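Ethylbenzene dehydrogenase alpha-subunit (Aromatoleum aromaticum, PDB 2IVF) is the molybdenum-containing subunit of a molybdopterin oxidoreductase family enzyme and holds two molybdopterin guanine dinucleotides and an iron-sulfur cluster. Local coordinates at residues A[874-880]-A[911-917]; A[331-335]-A[356-360]; A[657-661]-A[736-740]. All blocks are in the same frame, centred on the assembly; numbering follows the deposited sequence.

Contact 1. Residues A[874-880]-A[911-917]; sequences VHMNSKD and VQPKQCI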
loop_
_atom_site.group_PDB
_atom_site.type_symbol
_atom_site.label_atom_id
_atom_site.label_comp_id
_atom_site.label_asym_id
_atom_site.label_seq_id
_atom_site.Cartn_x
_atom_site.Cartn_y
_atom_site.Cartn_z
ATOM N N VAL A 874 -3.509 -15.808 1.800
ATOM C CA VAL A 874 -2.609 -16.432 0.857
ATOM C C VAL A 874 -3.279 -16.481 -0.523
ATOM O O VAL A 874 -4.428 -16.887 -0.636
ATOM C CB VAL A 874 -2.178 -17.849 1.259
ATOM C CG1 VAL A 874 -3.392 -18.770 1.393
ATOM C CG2 VAL A 874 -1.203 -18.378 0.231
ATOM N N HIS A 875 -2.585 -15.995 -1.565
ATOM C CA HIS A 875 -3.133 -16.080 -2.916
ATOM C C HIS A 875 -2.703 -17.404 -3.529
ATOM O O HIS A 875 -1.510 -17.734 -3.547
ATOM C CB HIS A 875 -2.635 -14.983 -3.847
ATOM C CG HIS A 875 -2.948 -13.583 -3.393
ATOM N ND1 HIS A 875 -3.157 -12.553 -4.288
ATOM C CD2 HIS A 875 -3.053 -13.039 -2.157
ATOM C CE1 HIS A 875 -3.400 -11.434 -3.616
ATOM N NE2 HIS A 875 -3.342 -11.703 -2.324
ATOM N N MET A 876 -3.682 -18.153 -4.010
ATOM C CA MET A 876 -3.429 -19.430 -4.644
ATOM C C MET A 876 -4.017 -19.433 -6.024
ATOM O O MET A 876 -5.069 -18.837 -6.263
ATOM C CB MET A 876 -4.109 -20.562 -3.879
ATOM C CG MET A 876 -3.615 -20.808 -2.494
ATOM S SD MET A 876 -4.476 -22.223 -1.788
ATOM C CE MET A 876 -3.834 -23.538 -2.866
ATOM N N ASN A 877 -3.374 -20.131 -6.943
ATOM C CA ASN A 877 -4.008 -20.407 -8.229
ATOM C C ASN A 877 -5.323 -21.139 -8.043
ATOM O O ASN A 877 -5.430 -22.094 -7.264
ATOM C CB ASN A 877 -3.082 -21.271 -9.091
ATOM C CG ASN A 877 -3.697 -21.594 -10.437
ATOM O OD1 ASN A 877 -4.442 -22.590 -10.582
ATOM N ND2 ASN A 877 -3.471 -20.716 -11.397
ATOM N N SER A 878 -6.345 -20.711 -8.788
ATOM C CA SER A 878 -7.696 -21.248 -8.599
ATOM C C SER A 878 -7.769 -22.758 -8.742
ATOM O O SER A 878 -8.458 -23.417 -7.982
ATOM C CB SER A 878 -8.664 -20.638 -9.646
ATOM O OG SER A 878 -8.576 -19.244 -9.633
ATOM N N LYS A 879 -7.098 -23.301 -9.747
ATOM C CA LYS A 879 -7.143 -24.724 -9.958
ATOM C C LYS A 879 -6.398 -25.463 -8.875
ATOM O O LYS A 879 -6.869 -26.487 -8.423
ATOM C CB LYS A 879 -6.601 -25.120 -11.321
ATOM C CG LYS A 879 -6.823 -26.586 -11.639
ATOM C CD LYS A 879 -6.298 -26.899 -13.036
ATOM C CE LYS A 879 -6.824 -28.209 -13.566
ATOM N NZ LYS A 879 -5.987 -29.329 -13.077
ATOM N N ASP A 880 -5.235 -24.963 -8.471
ATOM C CA ASP A 880 -4.543 -25.534 -7.319
ATOM C C ASP A 880 -5.446 -25.616 -6.118
ATOM O O ASP A 880 -5.463 -26.627 -5.422
ATOM C CB ASP A 880 -3.348 -24.688 -6.925
ATOM C CG ASP A 880 -2.199 -24.802 -7.897
ATOM O OD1 ASP A 880 -2.163 -25.741 -8.710
ATOM O OD2 ASP A 880 -1.294 -23.971 -7.794
ATOM N N VAL A 911 -2.196 -16.326 -10.252
ATOM C CA VAL A 911 -1.104 -16.995 -9.519
ATOM C C VAL A 911 -0.582 -18.129 -10.362
ATOM O O VAL A 911 -1.355 -18.931 -10.915
ATOM C CB VAL A 911 -1.613 -17.536 -8.181
ATOM C CG1 VAL A 911 -0.476 -18.284 -7.440
ATOM C CG2 VAL A 911 -2.150 -16.391 -7.339
ATOM N N GLN A 912 0.730 -18.256 -10.463
ATOM C CA GLN A 912 1.270 -19.366 -11.231
ATOM C C GLN A 912 0.926 -20.675 -10.551
ATOM O O GLN A 912 1.004 -20.779 -9.298
ATOM C CB GLN A 912 2.781 -19.212 -11.380
ATOM C CG GLN A 912 3.377 -20.274 -12.245
ATOM C CD GLN A 912 4.851 -20.042 -12.548
ATOM O OE1 GLN A 912 5.622 -20.973 -12.526
ATOM N NE2 GLN A 912 5.235 -18.803 -12.841
ATOM N N PRO A 913 0.555 -21.710 -11.325
ATOM C CA PRO A 913 0.409 -23.014 -10.674
ATOM C C PRO A 913 1.612 -23.421 -9.816
ATOM O O PRO A 913 2.762 -23.346 -10.285
ATOM C CB PRO A 913 0.297 -23.988 -11.857
ATOM C CG PRO A 913 -0.455 -23.163 -12.899
ATOM C CD PRO A 913 0.219 -21.790 -12.760
ATOM N N LYS A 914 1.319 -23.858 -8.597
ATOM C CA LYS A 914 2.320 -24.320 -7.606
ATOM C C LYS A 914 3.168 -23.185 -7.066
ATOM O O LYS A 914 4.133 -23.405 -6.378
ATOM C CB LYS A 914 3.182 -25.460 -8.138
ATOM C CG LYS A 914 2.383 -26.681 -8.672
ATOM C CD LYS A 914 1.220 -27.117 -7.781
ATOM C CE LYS A 914 0.343 -28.230 -8.476
ATOM N NZ LYS A 914 -0.415 -27.645 -9.666
ATOM N N GLN A 915 2.759 -21.974 -7.348
ATOM C CA GLN A 915 3.226 -20.807 -6.602
ATOM C C GLN A 915 2.117 -20.517 -5.582
ATOM O O GLN A 915 0.949 -20.731 -5.885
ATOM C CB GLN A 915 3.398 -19.611 -7.541
ATOM C CG GLN A 915 3.784 -18.271 -6.860
ATOM C CD GLN A 915 3.596 -17.060 -7.745
ATOM O OE1 GLN A 915 2.882 -17.122 -8.717
ATOM N NE2 GLN A 915 4.228 -15.946 -7.380
ATOM N N CYS A 916 2.451 -19.998 -4.405
ATOM C CA CYS A 916 1.434 -19.298 -3.605
ATOM C C CYS A 916 2.127 -18.075 -3.039
ATOM O O CYS A 916 3.364 -18.020 -2.947
ATOM C CB CYS A 916 0.864 -20.162 -2.486
ATOM S SG CYS A 916 2.128 -20.778 -1.307
ATOM N N ILE A 917 1.321 -17.089 -2.687
ATOM C CA ILE A 917 1.822 -15.780 -2.346
ATOM C C ILE A 917 1.223 -15.287 -1.050
ATOM O O ILE A 917 -0.007 -15.310 -0.883
ATOM C CB ILE A 917 1.386 -14.768 -3.410
ATOM C CG1 ILE A 917 1.795 -15.250 -4.817
ATOM C CG2 ILE A 917 1.955 -13.362 -3.103
ATOM C CD1 ILE A 917 1.222 -14.359 -5.946
HETATM O O HOH W 1 -1.431 -21.886 -6.100
#

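Contact 2. Residues A[331-335]-A[356-360]; sequences LPLLV and FYFFD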
loop_
_atom_site.group_PDB
_atom_site.type_symbol
_atom_site.label_atom_id
_atom_site.label_comp_id
_atom_site.label_asym_id
_atom_site.label_seq_id
_atom_site.Cartn_x
_atom_site.Cartn_y
_atom_site.Cartn_z
ATOM N N LEU A 331 34.774 -9.804 -20.082
ATOM C CA LEU A 331 34.556 -10.762 -21.162
ATOM C C LEU A 331 35.782 -10.972 -22.069
ATOM O O LEU A 331 36.016 -12.076 -22.529
ATOM C CB LEU A 331 33.283 -10.442 -21.983
ATOM C CG LEU A 331 31.916 -10.452 -21.285
ATOM C CD1 LEU A 331 30.832 -10.622 -22.355
ATOM C CD2 LEU A 331 31.786 -11.478 -20.212
ATOM N N PRO A 332 36.560 -9.914 -22.371
ATOM C CA PRO A 332 37.799 -10.181 -23.124
ATOM C C PRO A 332 39.034 -10.581 -22.304
ATOM O O PRO A 332 40.083 -10.770 -22.889
ATOM C CB PRO A 332 38.067 -8.838 -23.806
ATOM C CG PRO A 332 37.571 -7.866 -22.836
ATOM C CD PRO A 332 36.322 -8.458 -22.235
ATOM N N LEU A 333 38.942 -10.698 -20.981
ATOM C CA LEU A 333 40.143 -11.017 -20.210
ATOM C C LEU A 333 40.409 -12.502 -20.325
ATOM O O LEU A 333 39.470 -13.309 -20.387
ATOM C CB LEU A 333 40.027 -10.612 -18.747
ATOM C CG LEU A 333 39.966 -9.101 -18.483
ATOM C CD1 LEU A 333 39.805 -8.820 -17.004
ATOM C CD2 LEU A 333 41.220 -8.362 -19.009
ATOM N N LEU A 334 41.688 -12.839 -20.340
ATOM C CA LEU A 334 42.122 -14.210 -20.550
ATOM C C LEU A 334 42.176 -15.017 -19.264
ATOM O O LEU A 334 42.606 -14.537 -18.204
ATOM C CB LEU A 334 43.475 -14.219 -21.204
ATOM C CG LEU A 334 43.580 -13.646 -22.616
ATOM C CD1 LEU A 334 45.092 -13.608 -22.988
ATOM C CD2 LEU A 334 42.794 -14.502 -23.616
ATOM N N VAL A 335 41.735 -16.262 -19.403
ATOM C CA VAL A 335 41.633 -17.210 -18.339
ATOM C C VAL A 335 42.435 -18.423 -18.763
ATOM O O VAL A 335 42.458 -18.789 -19.937
ATOM C CB VAL A 335 40.145 -17.569 -18.061
ATOM C CG1 VAL A 335 40.054 -18.578 -16.949
ATOM C CG2 VAL A 335 39.376 -16.335 -17.687
ATOM N N PHE A 356 46.026 -8.289 -15.526
ATOM C CA PHE A 356 45.402 -9.277 -16.400
ATOM C C PHE A 356 45.610 -8.934 -17.864
ATOM O O PHE A 356 46.254 -7.912 -18.182
ATOM C CB PHE A 356 43.945 -9.457 -16.037
ATOM C CG PHE A 356 43.725 -9.816 -14.609
ATOM C CD1 PHE A 356 44.370 -10.893 -14.035
ATOM C CD2 PHE A 356 42.857 -9.091 -13.832
ATOM C CE1 PHE A 356 44.157 -11.217 -12.727
ATOM C CE2 PHE A 356 42.645 -9.425 -12.515
ATOM C CZ PHE A 356 43.287 -10.490 -11.971
ATOM N N TYR A 357 45.119 -9.810 -18.749
ATOM C CA TYR A 357 45.437 -9.718 -20.162
ATOM C C TYR A 357 44.264 -9.785 -21.107
ATOM O O TYR A 357 43.305 -10.536 -20.887
ATOM C CB TYR A 357 46.395 -10.826 -20.547
ATOM C CG TYR A 357 47.769 -10.662 -19.950
ATOM C CD1 TYR A 357 48.770 -10.004 -20.652
ATOM C CD2 TYR A 357 48.049 -11.126 -18.676
ATOM C CE1 TYR A 357 49.977 -9.821 -20.125
ATOM C CE2 TYR A 357 49.273 -10.958 -18.136
ATOM C CZ TYR A 357 50.246 -10.313 -18.868
ATOM O OH TYR A 357 51.503 -10.153 -18.357
ATOM N N PHE A 358 44.368 -8.973 -22.157
ATOM C CA PHE A 358 43.614 -9.140 -23.387
ATOM C C PHE A 358 44.453 -9.962 -24.363
ATOM O O PHE A 358 45.662 -10.161 -24.167
ATOM C CB PHE A 358 43.364 -7.802 -24.078
ATOM C CG PHE A 358 42.552 -6.815 -23.286
ATOM C CD1 PHE A 358 41.343 -7.147 -22.756
ATOM C CD2 PHE A 358 42.996 -5.513 -23.130
ATOM C CE1 PHE A 358 40.581 -6.203 -22.070
ATOM C CE2 PHE A 358 42.239 -4.570 -22.443
ATOM C CZ PHE A 358 41.028 -4.917 -21.920
ATOM N N PHE A 359 43.818 -10.426 -25.427
ATOM C CA PHE A 359 44.583 -10.915 -26.552
ATOM C C PHE A 359 44.391 -9.928 -27.684
ATOM O O PHE A 359 43.257 -9.529 -27.974
ATOM C CB PHE A 359 44.176 -12.313 -26.993
ATOM C CG PHE A 359 45.186 -12.954 -27.898
ATOM C CD1 PHE A 359 45.125 -12.771 -29.273
ATOM C CD2 PHE A 359 46.237 -13.672 -27.370
ATOM C CE1 PHE A 359 46.067 -13.328 -30.118
ATOM C CE2 PHE A 359 47.202 -14.234 -28.213
ATOM C CZ PHE A 359 47.104 -14.059 -29.593
ATOM N N ASP A 360 45.510 -9.542 -28.304
ATOM C CA ASP A 360 45.503 -8.685 -29.482
ATOM C C ASP A 360 45.772 -9.554 -30.692
ATOM O O ASP A 360 46.894 -10.020 -30.883
ATOM C CB ASP A 360 46.563 -7.586 -29.377
ATOM C CG ASP A 360 46.467 -6.577 -30.508
ATOM O OD1 ASP A 360 45.729 -6.836 -31.480
ATOM O OD2 ASP A 360 47.123 -5.515 -30.428
HETATM O O HOH W 2 40.957 -10.341 -25.399
HETATM O O HOH W 3 44.052 -12.248 -17.974
#

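Contact 3. Residues A[657-661]-A[736-740]; sequences EKHEM and NEDCL. With MD1 (phosphoric acid 4-(2-amino-4-oxo-3,4,5,6,-tetrahydro-pteridin-6-yl)-2-hydroxy-3,4-dimercapto-but-3-en-yl ester guanylate ester), chain N.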
loop_
_atom_site.group_PDB
_atom_site.type_symbol
_atom_site.label_atom_id
_atom_site.label_comp_id
_atom_site.label_asym_id
_atom_site.label_seq_id
_atom_site.Cartn_x
_atom_site.Cartn_y
_atom_site.Cartn_z
ATOM N N GLU A 657 3.696 14.564 14.311
ATOM C CA GLU A 657 3.688 14.868 15.763
ATOM C C GLU A 657 5.082 15.171 16.293
ATOM O O GLU A 657 5.287 15.334 17.509
ATOM C CB GLU A 657 3.136 13.699 16.548
ATOM C CG GLU A 657 1.672 13.371 16.262
ATOM C CD GLU A 657 1.167 12.183 17.056
ATOM O OE1 GLU A 657 2.000 11.370 17.487
ATOM O OE2 GLU A 657 -0.071 12.059 17.242
ATOM N N LYS A 658 6.039 15.228 15.365
ATOM C CA LYS A 658 7.439 15.506 15.655
ATOM C C LYS A 658 8.122 15.997 14.398
ATOM O O LYS A 658 7.817 15.573 13.279
ATOM C CB LYS A 658 8.139 14.262 16.164
ATOM C CG LYS A 658 8.215 13.135 15.157
ATOM C CD LYS A 658 8.577 11.792 15.879
ATOM C CE LYS A 658 8.506 10.702 14.833
ATOM N NZ LYS A 658 8.604 9.331 15.421
ATOM N N HIS A 659 9.051 16.930 14.561
ATOM C CA HIS A 659 9.770 17.450 13.375
ATOM C C HIS A 659 10.639 16.331 12.809
ATOM O O HIS A 659 11.267 15.559 13.571
ATOM C CB HIS A 659 10.657 18.600 13.733
ATOM C CG HIS A 659 9.947 19.731 14.391
ATOM N ND1 HIS A 659 9.720 19.771 15.750
ATOM C CD2 HIS A 659 9.432 20.875 13.885
ATOM C CE1 HIS A 659 9.078 20.884 16.051
ATOM N NE2 HIS A 659 8.906 21.583 14.942
ATOM N N GLU A 660 10.643 16.225 11.481
ATOM C CA GLU A 660 11.462 15.232 10.792
ATOM C C GLU A 660 11.708 15.633 9.362
ATOM O O GLU A 660 11.222 16.652 8.879
ATOM C CB GLU A 660 10.753 13.858 10.833
ATOM C CG GLU A 660 11.260 12.898 11.891
ATOM C CD GLU A 660 12.655 12.380 11.577
ATOM O OE1 GLU A 660 13.178 12.720 10.493
ATOM O OE2 GLU A 660 13.226 11.645 12.404
ATOM N N MET A 661 12.503 14.812 8.682
ATOM C CA MET A 661 12.722 14.985 7.273
ATOM C C MET A 661 12.678 13.604 6.672
ATOM O O MET A 661 13.179 12.669 7.296
ATOM C CB MET A 661 14.104 15.527 7.078
ATOM C CG MET A 661 14.436 15.952 5.725
ATOM S SD MET A 661 15.967 16.924 5.866
ATOM C CE MET A 661 17.053 15.686 6.481
ATOM N N ASN A 736 13.798 16.572 18.463
ATOM C CA ASN A 736 13.794 16.437 17.022
ATOM C C ASN A 736 14.070 17.730 16.291
ATOM O O ASN A 736 14.806 17.713 15.328
ATOM C CB ASN A 736 12.485 15.840 16.500
ATOM C CG ASN A 736 12.454 14.296 16.618
ATOM O OD1 ASN A 736 13.072 13.729 17.524
ATOM N ND2 ASN A 736 11.802 13.633 15.661
ATOM N N GLU A 737 13.492 18.830 16.730
ATOM C CA GLU A 737 13.717 20.095 16.010
ATOM C C GLU A 737 15.219 20.430 16.050
ATOM O O GLU A 737 15.790 20.869 15.043
ATOM C CB GLU A 737 12.873 21.272 16.528
ATOM C CG GLU A 737 13.022 22.468 15.553
ATOM C CD GLU A 737 11.969 23.564 15.664
ATOM O OE1 GLU A 737 11.696 23.998 16.795
ATOM O OE2 GLU A 737 11.459 23.980 14.570
ATOM N N ASP A 738 15.855 20.208 17.202
ATOM C CA ASP A 738 17.288 20.431 17.353
ATOM C C ASP A 738 18.050 19.607 16.324
ATOM O O ASP A 738 18.912 20.133 15.617
ATOM C CB ASP A 738 17.759 19.992 18.721
ATOM C CG ASP A 738 17.277 20.882 19.839
ATOM O OD1 ASP A 738 16.929 22.065 19.604
ATOM O OD2 ASP A 738 17.287 20.368 20.977
ATOM N N CYS A 739 17.707 18.317 16.263
ATOM C CA CYS A 739 18.360 17.352 15.387
ATOM C C CYS A 739 18.091 17.627 13.891
ATOM O O CYS A 739 18.982 17.431 13.076
ATOM C CB CYS A 739 17.908 15.949 15.729
ATOM S SG CYS A 739 18.548 15.423 17.332
ATOM N N LEU A 740 16.887 18.105 13.575
ATOM C CA LEU A 740 16.512 18.463 12.226
ATOM C C LEU A 740 17.353 19.610 11.738
ATOM O O LEU A 740 17.831 19.582 10.622
ATOM C CB LEU A 740 15.036 18.780 12.133
ATOM C CG LEU A 740 14.501 19.024 10.715
ATOM C CD1 LEU A 740 14.862 17.880 9.763
ATOM C CD2 LEU A 740 12.995 19.245 10.701
HETATM P PB MD1 N . 10.264 -3.931 10.075
HETATM O O3B MD1 N . 8.763 -3.466 9.892
HETATM O O1B MD1 N . 11.112 -2.716 9.965
HETATM O O2B MD1 N . 10.429 -4.924 11.160
HETATM O O3A MD1 N . 10.486 -4.764 8.744
HETATM C C10 MD1 N . 10.972 -4.172 7.520
HETATM C C11 MD1 N . 10.848 -5.290 6.497
HETATM O O11 MD1 N . 9.418 -5.301 6.166
HETATM C C12 MD1 N . 11.623 -4.949 5.253
HETATM S S12 MD1 N . 12.148 -3.355 4.923
HETATM C C13 MD1 N . 11.880 -5.896 4.293
HETATM S S13 MD1 N . 12.698 -5.534 2.862
HETATM C C14 MD1 N . 11.486 -7.316 4.447
HETATM N N15 MD1 N . 10.592 -7.882 3.495
HETATM C C16 MD1 N . 10.090 -9.148 3.654
HETATM C C15 MD1 N . 9.328 -9.663 2.622
HETATM O O14 MD1 N . 9.110 -9.003 1.571
HETATM N N17 MD1 N . 8.788 -10.884 2.867
HETATM C C17 MD1 N . 9.056 -11.588 4.042
HETATM N N16 MD1 N . 8.497 -12.784 4.159
HETATM N N18 MD1 N . 9.842 -11.074 5.002
HETATM C C20 MD1 N . 10.358 -9.878 4.814
HETATM N N8 MD1 N . 11.195 -9.374 5.758
HETATM C C7 MD1 N . 11.771 -8.058 5.730
HETATM P PA MD1 N . 7.501 -3.403 10.888
HETATM O O1A MD1 N . 6.602 -2.363 10.302
HETATM O O2A MD1 N . 6.957 -4.773 11.017
HETATM O "O5'" MD1 N . 8.054 -2.932 12.290
HETATM C "C5'" MD1 N . 8.464 -1.572 12.382
HETATM C "C4'" MD1 N . 7.844 -0.948 13.563
HETATM O "O4'" MD1 N . 8.195 0.425 13.439
HETATM C "C1'" MD1 N . 7.123 1.123 14.075
HETATM N N9 MD1 N . 7.038 2.548 13.729
HETATM C C4 MD1 N . 7.412 3.517 14.553
HETATM N N3 MD1 N . 7.943 3.435 15.796
HETATM C C2 MD1 N . 8.268 4.545 16.459
HETATM N N2 MD1 N . 8.816 4.474 17.701
HETATM N N1 MD1 N . 7.967 5.761 15.877
HETATM C C6 MD1 N . 7.427 5.915 14.623
HETATM O O6 MD1 N . 7.266 7.048 14.170
HETATM C C5 MD1 N . 7.140 4.738 13.915
HETATM N N7 MD1 N . 6.605 4.464 12.730
HETATM C C8 MD1 N . 6.560 3.133 12.627
HETATM C "C2'" MD1 N . 5.862 0.409 13.598
HETATM O "O2'" MD1 N . 4.730 0.572 14.487
HETATM C "C3'" MD1 N . 6.319 -1.048 13.439
HETATM O "O3'" MD1 N . 5.795 -1.901 14.491
HETATM O O HOH W 4 10.894 18.667 18.105
HETATM O O HOH W 5 12.070 10.880 14.848
#

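Contact 1. Residues A[874-880]-A[911-917]
These segments pair two antiparallel strands, 873-877 and 915-917, of the double-psi beta barrel in the molybdopterin dinucleotide binding domain. Val874 sets CG2 3.9 Å from Cys916 CB, and its side chain also touches Ile903, Val905 and Val918. His875 forms the hydrogen-bonded pair with Ile917: His875 N donates to Ile917 O at 2.8 Å, and Ile917 N returns a bond to His875 O at 3.0 Å. His875 CB meets Val911 CG2 at 3.8 Å. Met876 turns to the same face as Cys916, where Ile973 of strand 969-975 packs on both. Asn877 is the N-cap of helix 878-883. Its OD1 accepts from Asp880 N, and its ND2 donates to Val911 O at 2.8 Å, so one side chain ties the helix start to the other segment. One water links Asn877 N, Asp880 OD2 and Gln915 O. Asp880 OD2 also accepts from Lys914 N at 2.7 Å, inside the type II turn 912-915, and Asp880 OD1 forms a salt bridge with Lys914 NZ at 2.8 Å.

Contact 2. Residues A[331-335]-A[356-360]
Pro332, Leu333 and Leu334 pack against an aromatic-rich strand. Leu333 and Phe358 have the nearest CA atoms, 5.1 Å apart. On one side of the 356-360 backbone, Pro332 and Leu333 form a shallow hollow for the Phe358 ring. Phe358 starts off away from the other segment, but its ring bends back. Its CE1 lies 3.5 Å from Pro332 CG and 3.8 Å from Leu333 CD2. Leu333 CD2 also reaches Phe356 CB at 4.2 Å, so this leucine fills the gap between Phe356 and Phe358. Leu334 is the bump on the other side. It fits between Tyr357 and Phe359, with CD1 3.9 Å from Tyr357 CB and CD2 4.3 Å from Phe359 CB. The contact joins two small antiparallel sheets: strand 334-336 is an outer strand of one, and strand 356-360 pairs with strand 365-369 in the other. One direct hydrogen bond crosses, from Leu334 N to Tyr357 O at 2.9 Å. Leu333 CA makes a CA-H...O contact of 3.3 Å with the same Tyr357 O. Elsewhere the backbones part enough to admit water. One water donates to Pro332 O at 2.7 Å and accepts from Phe359 N at 2.9 Å. Another accepts from Tyr357 N at 2.8 Å and donates to Leu334 O at 2.7 Å.

Contact 3. Residues A[657-661]-A[736-740]
Strand 659-661 runs beside the first turn of helix 736-749, 7.2 Å away between segment axes and at 33° to it. The chain turns a corner at Lys658. Asn736 ND2 donates to His659 O at 2.9 Å, joining the helix start to the strand backbone. A water links the same ND2 to Glu660 OE2. Glu737 CB lies over one face of the His659 ring, a CH-pi contact 3.8 Å from the centroid; Glu737 OE2 is hydrogen-bonded to Tyr759 OH. Leu740 adds apolar packing, with CD1 3.6 Å from Met661 CB and CD2 3.9 Å from His659 CB. Lys658, in the molybdopterin oxidoreductase region, lines the MD1 pocket beside this helix-covered strand. Its NZ donates to MD1 O6 of the guanine at 2.9 Å, is hydrogen-bonded to Ala653 O and Ala195 O and forms a salt bridge with Glu687. Strand 659-661 is an outer strand of its sheet, next to strand 670-676. Phe673 of that neighbour touches Leu740, while Tyr759 of helix 759-765 packs on both His659 and Leu740.

In the fold
The three contacts lie in separate parts of one chain and do not touch. Contact 2 closes first along the chain, then contact 3, then contact 1. Contacts 2 and 3 are farthest apart, about 54 Å between centres and on opposite sides of the chain's centre. Contact 1 is about 47 Å from contact 2 and 45 Å from contact 3, again between centres. The cofactors relate contacts 1 and 3. In contact 3, Lys658 hydrogen-bonds the guanine of MD1, and the Glu660 side chain is about 11 Å from SF4. In contact 1 the Gln915 side chain is about 5 Å from MGD, and the Ile917 side chain about 9 Å from MD1. Contact 2 is centred about 34 Å from the chain's centre.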